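PKS (Streptomyces sp. CNQ431, PDB 5YDA) is a polyketide synthase from the splenocin pathway whose acyltransferase domain, crystallised here, is broadly selective and probably loads acyl building blocks for chain extension. Local coordinates at residues 42-47 and 79-84. Sequence-based numbering, arbitrary orientation.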
loop_
_atom_site.group_PDB
_atom_site.type_symbol
_atom_site.label_atom_id
_atom_site.label_comp_id
_atom_site.label_asym_id
_atom_site.label_seq_id
_atom_site.Cartn_x
_atom_site.Cartn_y
_atom_site.Cartn_z
ATOM N N GLY A 42 8.067 17.700 23.655
ATOM C CA GLY A 42 8.483 18.687 24.650
ATOM C C GLY A 42 7.298 19.214 25.446
ATOM O O GLY A 42 6.824 18.577 26.383
ATOM N N ALA A 43 6.816 20.398 25.065
ATOM C CA ALA A 43 5.540 20.880 25.573
ATOM C C ALA A 43 4.365 20.136 24.959
ATOM O O ALA A 43 3.261 20.179 25.516
ATOM C CB ALA A 43 5.392 22.377 25.297
ATOM N N LEU A 44 4.578 19.477 23.813
ATOM C CA LEU A 44 3.522 18.700 23.169
ATOM C C LEU A 44 2.841 17.757 24.155
ATOM O O LEU A 44 1.612 17.772 24.300
ATOM C CB LEU A 44 4.102 17.897 22.005
ATOM C CG LEU A 44 3.593 18.137 20.593
ATOM C CD1 LEU A 44 4.057 16.986 19.689
ATOM C CD2 LEU A 44 2.090 18.303 20.578
ATOM N N ARG A 45 3.628 16.921 24.840
ATOM C CA ARG A 45 3.048 16.007 25.819
ATOM C C ARG A 45 2.276 16.774 26.879
ATOM O O ARG A 45 1.162 16.392 27.248
ATOM C CB ARG A 45 4.133 15.159 26.475
ATOM C CG ARG A 45 5.438 15.085 25.719
ATOM C CD ARG A 45 6.139 13.784 26.066
ATOM N NE ARG A 45 7.401 13.625 25.351
ATOM C CZ ARG A 45 7.990 12.454 25.133
ATOM N NH1 ARG A 45 7.425 11.329 25.566
ATOM N NH2 ARG A 45 9.140 12.408 24.473
ATOM N N GLY A 46 2.856 17.868 27.379
ATOM C CA GLY A 46 2.155 18.660 28.374
ATOM C C GLY A 46 0.857 19.224 27.837
ATOM O O GLY A 46 -0.200 19.110 28.467
ATOM N N GLN A 47 0.914 19.812 26.642
ATOM C CA GLN A 47 -0.282 20.397 26.048
ATOM C C GLN A 47 -1.367 19.353 25.794
ATOM O O GLN A 47 -2.562 19.682 25.810
ATOM C CB GLN A 47 0.097 21.113 24.759
ATOM C CG GLN A 47 -0.686 22.361 24.510
ATOM C CD GLN A 47 -0.119 23.155 23.361
ATOM O OE1 GLN A 47 -0.790 23.368 22.347
ATOM N NE2 GLN A 47 1.127 23.598 23.507
ATOM N N HIS A 79 5.805 20.828 16.286
ATOM C CA HIS A 79 5.706 19.516 16.913
ATOM C C HIS A 79 4.233 19.140 17.035
ATOM O O HIS A 79 3.467 19.842 17.702
ATOM C CB HIS A 79 6.379 19.521 18.285
ATOM C CG HIS A 79 7.871 19.638 18.227
ATOM N ND1 HIS A 79 8.710 18.590 18.537
ATOM C CD2 HIS A 79 8.674 20.678 17.906
ATOM C CE1 HIS A 79 9.965 18.976 18.402
ATOM N NE2 HIS A 79 9.971 20.240 18.021
ATOM N N ARG A 80 3.839 18.030 16.407
ATOM C CA ARG A 80 2.432 17.687 16.256
ATOM C C ARG A 80 2.153 16.261 16.701
ATOM O O ARG A 80 2.996 15.373 16.554
ATOM C CB ARG A 80 1.976 17.832 14.802
ATOM C CG ARG A 80 2.332 19.143 14.172
ATOM C CD ARG A 80 1.808 19.249 12.745
ATOM N NE ARG A 80 1.947 20.622 12.263
ATOM C CZ ARG A 80 1.687 21.028 11.027
ATOM N NH1 ARG A 80 1.262 20.167 10.104
ATOM N NH2 ARG A 80 1.845 22.310 10.713
ATOM N N LEU A 81 0.946 16.047 17.228
ATOM C CA LEU A 81 0.378 14.708 17.353
ATOM C C LEU A 81 -1.137 14.805 17.206
ATOM O O LEU A 81 -1.719 15.889 17.237
ATOM C CB LEU A 81 0.769 14.027 18.676
ATOM C CG LEU A 81 0.403 14.582 20.058
ATOM C CD1 LEU A 81 -1.069 14.399 20.409
ATOM C CD2 LEU A 81 1.280 13.906 21.106
ATOM N N THR A 82 -1.776 13.653 17.035
ATOM C CA THR A 82 -3.222 13.597 16.936
ATOM C C THR A 82 -3.718 12.410 17.735
ATOM O O THR A 82 -2.970 11.473 18.014
ATOM C CB THR A 82 -3.737 13.448 15.494
ATOM O OG1 THR A 82 -3.300 12.189 14.957
ATOM C CG2 THR A 82 -3.276 14.600 14.605
ATOM N N VAL A 83 -4.999 12.471 18.101
ATOM C CA VAL A 83 -5.753 11.315 18.562
ATOM C C VAL A 83 -6.983 11.189 17.678
ATOM O O VAL A 83 -7.412 12.155 17.045
ATOM C CB VAL A 83 -6.149 11.426 20.052
ATOM C CG1 VAL A 83 -4.905 11.514 20.921
ATOM C CG2 VAL A 83 -7.054 12.637 20.281
ATOM N N SER A 84 -7.520 9.977 17.605
ATOM C CA SER A 84 -8.799 9.698 16.974
ATOM C C SER A 84 -9.785 9.278 18.053
ATOM O O SER A 84 -9.431 8.506 18.949
ATOM C CB SER A 84 -8.681 8.573 15.941
ATOM O OG SER A 84 -7.750 8.901 14.933
#
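Leu-44, in the first turn of helix 43-56, lays its isobutyl group against the start of strand 79-85, and every close approach between 42-47 and 79-84 runs through it. Its closest approaches are to main chain: CD1 lies 3.4 Å from the carbonyl carbon of His-79 and 3.5 Å from N of Arg-80, so one methyl covers the peptide unit joining those residues. CG of Leu-44 meets the O of His-79 at 3.4 Å, and its CD2 comes within 3.5 Å of the same oxygen; these are van der Waals contacts, the leucine side chain having no polar hydrogen to donate.

Strand 79-85 pairs antiparallel with strand 32-38, through backbone hydrogen bonds of His-79 with Ala-38 and of Leu-81 with Val-36. The axes of segments 43-47 and 79-84 come within 8.9 Å, with 36° between their N-to-C directions, giving alpha+beta, helix-on-sheet packing. Both segments fall in the CurL-like family region, consistent with the linker between ketosynthase and acyltransferase domains of such synthases; the contact's centre lies about 27 Å from that of the chain.

Among side chains, the two leucines run alongside each other, pointing opposite ways, with CD2 of Leu-44 4.1 Å from CG of Leu-81. CB of His-79 touches Leu-44 CD1 at 3.7 Å; with CG turned anti to the carbonyl carbon (chi1 -70°), the imidazole leads away from the helix; the His-79 side chain also touches Pro-104. Val-36 and Pro-100 also touch Leu-44. Arg-80 projects from the other face of the strand, where its NH1 forms a salt bridge with Asp-424 and its guanidinium a cation-pi interaction with Trp-419.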